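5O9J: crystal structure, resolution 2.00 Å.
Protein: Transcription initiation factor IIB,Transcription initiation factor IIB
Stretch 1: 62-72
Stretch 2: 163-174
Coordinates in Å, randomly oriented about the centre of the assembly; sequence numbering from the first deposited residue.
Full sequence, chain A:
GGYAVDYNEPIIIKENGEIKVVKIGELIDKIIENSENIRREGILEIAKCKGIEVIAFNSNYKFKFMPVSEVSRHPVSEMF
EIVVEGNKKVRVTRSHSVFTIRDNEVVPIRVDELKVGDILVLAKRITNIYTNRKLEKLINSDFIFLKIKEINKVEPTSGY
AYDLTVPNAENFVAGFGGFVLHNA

Stretch 1 62-72: KFKFMPVSEVS
Stretch 2 163-174: DLTVPNAENFVA

Stretches 62-72 and 163-174 bury 638 Å² between them, joining as antiparallel strands at one end and by side-chain packing at the other. Phe63 (phi/psi -82/111, chi1 m, chi2 95°) has its CA-to-CB bond sideways, yet its ring reaches across so that CE2 lies 4.0 Å from CG2 of Val173 (chi1 t), an oblique approach. Lys64 and Phe65 continue the strand out of reach.

The CA-to-CB bond of Met66 (-130/138) points toward stretch 2. Its CB packs 3.8 Å from CG1 of Val166 (chi1 t), and its unbranched side chain, m at chi1, chi2 and chi3, brings CE 3.8 Å from O of Asn168 and 4.4 Å from CB of Ala169. These residues belong to a tight loop in which Asn168 adopts 58/27 and Glu170 N bonds to Val166 O at 2.9 Å.

Val68 (-95/129, chi1 t) is buried, its CG1 4.2 Å from CD2 of Leu164 and its CG2 4.3 Å from CG2 of Val166. Ser69 turns the backbone to -90/-41; its N donates to Thr165 O at 2.9 Å (166°), and its hydroxyl OG, at chi1 p, adds a second bond to that oxygen at 3.3 Å.

Beyond this turn Glu70, Val71 and Ser72 (-150/161, -126/160, -156/165) run at 164° to Asp163, Leu164 and Thr165 (-134/137, -112/147, -109/115). Glu70 O accepts from Thr165 N at 3.0 Å; its p, t side chain places OE2 3.4 Å from Thr165 OG1 (chi1 m), a weak bond donated by the threonine. Val71 pairs with Leu164 (CA to CA 4.7 Å) without mutual backbone bonds; their branched side chains fill a buried apolar face, Val71 CG1 (chi1 m) meeting Leu164 CD2 (m, t) at 3.6 Å. Ser72 and Asp163 form a hydrogen-bonded pair: Ser72 N to Asp163 O is 3.0 Å and Asp163 N to Ser72 O 2.9 Å. Small Ser72, chi1 p, fits its OG 3.1 Å from Asp163 CB (chi1 -95°).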

ATOM      1  N   LYS A  62      16.210  -2.358   6.925  1.00 43.23           N
ATOM      2  CA  LYS A  62      15.958  -1.149   7.707  1.00 44.67           C
ATOM      3  C   LYS A  62      14.888  -0.223   7.123  1.00 43.42           C
ATOM      4  O   LYS A  62      14.763  -0.082   5.904  1.00 40.02           O
ATOM      5  CB  LYS A  62      17.264  -0.371   7.892  1.00 46.72           C
ATOM      6  CG  LYS A  62      18.376  -1.185   8.571  1.00 49.87           C
ATOM      7  CD  LYS A  62      19.756  -0.673   8.207  1.00 56.57           C
ATOM      8  CE  LYS A  62      20.832  -1.453   8.940  1.00 55.96           C
ATOM      9  NZ  LYS A  62      22.126  -0.711   8.989  1.00 60.76           N
ATOM     10  N   PHE A  63      14.111   0.398   8.010  1.00 38.44           N
ATOM     11  CA  PHE A  63      13.149   1.421   7.613  1.00 41.43           C
ATOM     12  C   PHE A  63      13.834   2.771   7.444  1.00 40.81           C
ATOM     13  O   PHE A  63      14.274   3.393   8.414  1.00 32.42           O
ATOM     14  CB  PHE A  63      12.015   1.526   8.629  1.00 41.40           C
ATOM     15  CG  PHE A  63      11.041   0.381   8.563  1.00 44.58           C
ATOM     16  CD1 PHE A  63      11.178  -0.723   9.397  1.00 41.90           C
ATOM     17  CD2 PHE A  63       9.997   0.403   7.658  1.00 36.93           C
ATOM     18  CE1 PHE A  63      10.284  -1.778   9.330  1.00 45.13           C
ATOM     19  CE2 PHE A  63       9.101  -0.651   7.583  1.00 36.45           C
ATOM     20  CZ  PHE A  63       9.242  -1.742   8.419  1.00 45.53           C
ATOM     21  N   LYS A  64      13.905   3.206   6.192  1.00 31.48           N
ATOM     22  CA  LYS A  64      14.692   4.361   5.775  1.00 35.53           C
ATOM     23  C   LYS A  64      14.031   5.082   4.599  1.00 32.22           C
ATOM     24  O   LYS A  64      13.236   4.489   3.880  1.00 28.70           O
ATOM     25  CB  LYS A  64      16.102   3.926   5.353  1.00 42.52           C
ATOM     26  CG  LYS A  64      17.089   3.676   6.474  1.00 46.89           C
ATOM     27  CD  LYS A  64      18.502   3.645   5.908  1.00 46.26           C
ATOM     28  CE  LYS A  64      19.547   3.882   6.991  1.00 54.42           C
ATOM     29  NZ  LYS A  64      19.440   2.882   8.082  1.00 56.30           N
ATOM     30  N   PHE A  65      14.382   6.343   4.388  1.00 31.12           N
ATOM     31  CA  PHE A  65      14.005   7.022   3.155  1.00 31.49           C
ATOM     32  C   PHE A  65      14.707   6.377   1.964  1.00 35.01           C
ATOM     33  O   PHE A  65      15.922   6.189   1.982  1.00 34.28           O
ATOM     34  CB  PHE A  65      14.338   8.510   3.225  1.00 32.68           C
ATOM     35  CG  PHE A  65      13.347   9.309   4.019  1.00 36.37           C
ATOM     36  CD1 PHE A  65      12.043   9.455   3.573  1.00 34.59           C
ATOM     37  CD2 PHE A  65      13.717   9.902   5.218  1.00 38.46           C
ATOM     38  CE1 PHE A  65      11.131  10.186   4.293  1.00 35.28           C
ATOM     39  CE2 PHE A  65      12.808  10.634   5.950  1.00 36.67           C
ATOM     40  CZ  PHE A  65      11.514  10.776   5.492  1.00 40.69           C
ATOM     41  N   MET A  66      13.928   6.019   0.945  1.00 31.74           N
ATOM     42  CA  MET A  66      14.449   5.396  -0.273  1.00 29.08           C
ATOM     43  C   MET A  66      13.909   6.119  -1.500  1.00 33.63           C
ATOM     44  O   MET A  66      12.719   6.455  -1.551  1.00 27.78           O
ATOM     45  CB  MET A  66      14.063   3.915  -0.360  1.00 31.11           C
ATOM     46  CG  MET A  66      14.591   3.032   0.776  1.00 35.47           C
ATOM     47  SD  MET A  66      16.348   2.692   0.606  1.00 47.67           S
ATOM     48  CE  MET A  66      16.373   1.677  -0.869  1.00 41.30           C
ATOM     49  N   PRO A  67      14.780   6.344  -2.497  1.00 31.19           N
ATOM     50  CA  PRO A  67      14.410   6.988  -3.764  1.00 33.71           C
ATOM     51  C   PRO A  67      13.218   6.350  -4.455  1.00 30.64           C
ATOM     52  O   PRO A  67      13.156   5.131  -4.593  1.00 32.15           O
ATOM     53  CB  PRO A  67      15.666   6.805  -4.626  1.00 35.17           C
ATOM     54  CG  PRO A  67      16.780   6.776  -3.642  1.00 37.00           C
ATOM     55  CD  PRO A  67      16.218   6.022  -2.455  1.00 30.96           C
ATOM     56  N   VAL A  68      12.289   7.188  -4.900  1.00 36.73           N
ATOM     57  CA  VAL A  68      11.222   6.766  -5.802  1.00 31.86           C
ATOM     58  C   VAL A  68      11.687   7.070  -7.225  1.00 39.14           C
ATOM     59  O   VAL A  68      12.139   8.180  -7.509  1.00 39.27           O
ATOM     60  CB  VAL A  68       9.901   7.491  -5.501  1.00 33.66           C
ATOM     61  CG1 VAL A  68       8.797   7.069  -6.492  1.00 29.67           C
ATOM     62  CG2 VAL A  68       9.470   7.221  -4.052  1.00 35.24           C
ATOM     63  N   SER A  69      11.606   6.088  -8.114  1.00 38.66           N
ATOM     64  CA  SER A  69      12.102   6.286  -9.474  1.00 44.60           C
ATOM     65  C   SER A  69      11.010   6.833 -10.381  1.00 38.83           C
ATOM     66  O   SER A  69      11.261   7.702 -11.209  1.00 49.55           O
ATOM     67  CB  SER A  69      12.649   4.979 -10.040  1.00 34.65           C
ATOM     68  OG  SER A  69      11.660   3.971  -9.962  1.00 37.56           O
ATOM     69  N   GLU A  70       9.797   6.313 -10.222  1.00 41.51           N
ATOM     70  CA  GLU A  70       8.658   6.768 -11.009  1.00 42.30           C
ATOM     71  C   GLU A  70       7.363   6.622 -10.214  1.00 42.81           C
ATOM     72  O   GLU A  70       7.303   5.893  -9.219  1.00 41.36           O
ATOM     73  CB  GLU A  70       8.568   5.990 -12.333  1.00 44.39           C
ATOM     74  CG  GLU A  70       8.422   4.489 -12.155  1.00 43.70           C
ATOM     75  CD  GLU A  70       8.360   3.708 -13.466  1.00 47.39           C
ATOM     76  OE1 GLU A  70       9.010   4.113 -14.460  1.00 38.92           O
ATOM     77  OE2 GLU A  70       7.652   2.675 -13.487  1.00 49.02           O
ATOM     78  N   VAL A  71       6.329   7.339 -10.639  1.00 34.39           N
ATOM     79  CA  VAL A  71       5.012   7.202 -10.032  1.00 31.75           C
ATOM     80  C   VAL A  71       4.009   6.914 -11.130  1.00 38.86           C
ATOM     81  O   VAL A  71       4.272   7.182 -12.303  1.00 37.94           O
ATOM     82  CB  VAL A  71       4.574   8.463  -9.262  1.00 32.50           C
ATOM     83  CG1 VAL A  71       5.590   8.818  -8.169  1.00 31.46           C
ATOM     84  CG2 VAL A  71       4.387   9.631 -10.220  1.00 35.88           C
ATOM     85  N   SER A  72       2.861   6.370 -10.757  1.00 33.59           N
ATOM     86  CA  SER A  72       1.853   6.079 -11.754  1.00 40.54           C
ATOM     87  C   SER A  72       0.473   6.032 -11.123  1.00 38.82           C
ATOM     88  O   SER A  72       0.336   5.980  -9.898  1.00 35.00           O
ATOM     89  CB  SER A  72       2.172   4.760 -12.474  1.00 38.86           C
ATOM     90  OG  SER A  72       1.900   3.632 -11.665  1.00 43.84           O
ATOM     91  N   ASP A 163       0.556   4.201  -7.608  1.00 36.19           N
ATOM     92  CA  ASP A 163       1.753   3.367  -7.526  1.00 38.13           C
ATOM     93  C   ASP A 163       3.027   4.190  -7.341  1.00 41.49           C
ATOM     94  O   ASP A 163       3.223   5.222  -7.990  1.00 39.64           O
ATOM     95  CB  ASP A 163       1.895   2.519  -8.791  1.00 41.17           C
ATOM     96  CG  ASP A 163       1.299   1.129  -8.649  1.00 51.42           C
ATOM     97  OD1 ASP A 163       1.974   0.256  -8.063  1.00 54.88           O
ATOM     98  OD2 ASP A 163       0.152   0.916  -9.112  1.00 55.32           O
ATOM     99  N   LEU A 164       3.903   3.723  -6.460  1.00 36.15           N
ATOM    100  CA  LEU A 164       5.264   4.231  -6.410  1.00 32.69           C
ATOM    101  C   LEU A 164       6.168   3.104  -6.871  1.00 35.28           C
ATOM    102  O   LEU A 164       5.861   1.932  -6.644  1.00 41.28           O
ATOM    103  CB  LEU A 164       5.646   4.693  -4.998  1.00 31.92           C
ATOM    104  CG  LEU A 164       4.795   5.774  -4.322  1.00 32.17           C
ATOM    105  CD1 LEU A 164       5.226   5.988  -2.877  1.00 34.52           C
ATOM    106  CD2 LEU A 164       4.876   7.086  -5.084  1.00 37.09           C
ATOM    107  N   THR A 165       7.267   3.442  -7.533  1.00 35.27           N
ATOM    108  CA  THR A 165       8.288   2.449  -7.817  1.00 32.85           C
ATOM    109  C   THR A 165       9.492   2.755  -6.950  1.00 39.66           C
ATOM    110  O   THR A 165      10.134   3.798  -7.092  1.00 38.50           O
ATOM    111  CB  THR A 165       8.701   2.418  -9.304  1.00 41.62           C
ATOM    112  OG1 THR A 165       7.569   2.068 -10.107  1.00 42.62           O
ATOM    113  CG2 THR A 165       9.800   1.386  -9.531  1.00 38.47           C
ATOM    114  N   VAL A 166       9.781   1.834  -6.039  1.00 39.20           N
ATOM    115  CA  VAL A 166      10.894   1.980  -5.127  1.00 37.56           C
ATOM    116  C   VAL A 166      11.887   0.851  -5.375  1.00 43.12           C
ATOM    117  O   VAL A 166      11.672  -0.280  -4.939  1.00 48.95           O
ATOM    118  CB  VAL A 166      10.415   1.959  -3.656  1.00 38.05           C
ATOM    119  CG1 VAL A 166      11.569   2.254  -2.714  1.00 33.59           C
ATOM    120  CG2 VAL A 166       9.281   2.961  -3.463  1.00 35.57           C
ATOM    121  N   PRO A 167      12.962   1.147  -6.111  1.00 40.04           N
ATOM    122  CA  PRO A 167      14.047   0.189  -6.353  1.00 46.71           C
ATOM    123  C   PRO A 167      14.736  -0.277  -5.075  1.00 45.48           C
ATOM    124  O   PRO A 167      14.792   0.468  -4.098  1.00 47.51           O
ATOM    125  CB  PRO A 167      15.029   0.982  -7.232  1.00 47.52           C
ATOM    126  CG  PRO A 167      14.619   2.429  -7.085  1.00 45.75           C
ATOM    127  CD  PRO A 167      13.141   2.387  -6.885  1.00 43.47           C
ATOM    128  N   ASN A 168      15.253  -1.501  -5.095  1.00 51.16           N
ATOM    129  CA  ASN A 168      16.025  -2.051  -3.978  1.00 48.93           C
ATOM    130  C   ASN A 168      15.244  -2.080  -2.664  1.00 54.76           C
ATOM    131  O   ASN A 168      15.835  -2.033  -1.579  1.00 50.60           O
ATOM    132  CB  ASN A 168      17.326  -1.261  -3.787  1.00 53.72           C
ATOM    133  CG  ASN A 168      18.181  -1.234  -5.043  1.00 57.35           C
ATOM    134  OD1 ASN A 168      18.285  -2.230  -5.759  1.00 60.77           O
ATOM    135  ND2 ASN A 168      18.788  -0.084  -5.323  1.00 58.62           N
ATOM    136  N   ALA A 169      13.919  -2.157  -2.768  1.00 47.43           N
ATOM    137  CA  ALA A 169      13.060  -2.274  -1.595  1.00 43.70           C
ATOM    138  C   ALA A 169      11.736  -2.912  -1.987  1.00 40.83           C
ATOM    139  O   ALA A 169      11.248  -3.812  -1.306  1.00 44.08           O
ATOM    140  CB  ALA A 169      12.835  -0.914  -0.948  1.00 38.97           C
ATOM    141  N   GLU A 170      11.167  -2.436  -3.091  1.00 40.33           N
ATOM    142  CA  GLU A 170       9.920  -2.969  -3.637  1.00 41.68           C
ATOM    143  C   GLU A 170       8.808  -3.104  -2.586  1.00 39.59           C
ATOM    144  O   GLU A 170       8.014  -4.041  -2.611  1.00 41.49           O
ATOM    145  CB  GLU A 170      10.184  -4.310  -4.320  1.00 47.05           C
ATOM    146  CG  GLU A 170      11.118  -4.181  -5.522  1.00 55.26           C
ATOM    147  CD  GLU A 170      11.159  -5.428  -6.383  1.00 65.04           C
ATOM    148  OE1 GLU A 170      10.362  -6.357  -6.120  1.00 69.56           O
ATOM    149  OE2 GLU A 170      11.982  -5.476  -7.327  1.00 62.57           O
ATOM    150  N   ASN A 171       8.787  -2.152  -1.659  1.00 36.62           N
ATOM    151  CA  ASN A 171       7.688  -1.948  -0.730  1.00 33.14           C
ATOM    152  C   ASN A 171       7.680  -0.470  -0.374  1.00 32.25           C
ATOM    153  O   ASN A 171       8.607   0.259  -0.734  1.00 34.56           O
ATOM    154  CB  ASN A 171       7.828  -2.810   0.533  1.00 32.56           C
ATOM    155  CG  ASN A 171       8.996  -2.381   1.407  1.00 33.03           C
ATOM    156  OD1 ASN A 171       8.902  -1.407   2.152  1.00 31.61           O
ATOM    157  ND2 ASN A 171      10.110  -3.097   1.303  1.00 33.76           N
ATOM    158  N   PHE A 172       6.632  -0.011   0.298  1.00 26.60           N
ATOM    159  CA  PHE A 172       6.695   1.286   0.955  1.00 25.30           C
ATOM    160  C   PHE A 172       5.650   1.390   2.049  1.00 29.87           C
ATOM    161  O   PHE A 172       4.702   0.596   2.127  1.00 31.03           O
ATOM    162  CB  PHE A 172       6.555   2.450  -0.046  1.00 29.98           C
ATOM    163  CG  PHE A 172       5.290   2.433  -0.855  1.00 26.64           C
ATOM    164  CD1 PHE A 172       4.144   3.062  -0.394  1.00 29.15           C
ATOM    165  CD2 PHE A 172       5.264   1.827  -2.098  1.00 31.10           C
ATOM    166  CE1 PHE A 172       2.979   3.056  -1.154  1.00 34.02           C
ATOM    167  CE2 PHE A 172       4.119   1.827  -2.868  1.00 29.53           C
ATOM    168  CZ  PHE A 172       2.969   2.439  -2.397  1.00 32.16           C
ATOM    169  N   VAL A 173       5.850   2.367   2.916  1.00 26.79           N
ATOM    170  CA  VAL A 173       4.966   2.582   4.037  1.00 32.42           C
ATOM    171  C   VAL A 173       3.923   3.605   3.634  1.00 31.28           C
ATOM    172  O   VAL A 173       4.273   4.661   3.110  1.00 31.23           O
ATOM    173  CB  VAL A 173       5.750   3.063   5.268  1.00 33.19           C
ATOM    174  CG1 VAL A 173       4.822   3.620   6.296  1.00 32.07           C
ATOM    175  CG2 VAL A 173       6.587   1.916   5.836  1.00 32.97           C
ATOM    176  N   ALA A 174       2.653   3.280   3.862  1.00 28.34           N
ATOM    177  CA  ALA A 174       1.551   4.162   3.506  1.00 31.80           C
ATOM    178  C   ALA A 174       0.290   3.755   4.242  1.00 33.05           C
ATOM    179  O   ALA A 174      -0.084   2.584   4.232  1.00 36.16           O
ATOM    180  CB  ALA A 174       1.307   4.133   2.012  1.00 31.06           C
TER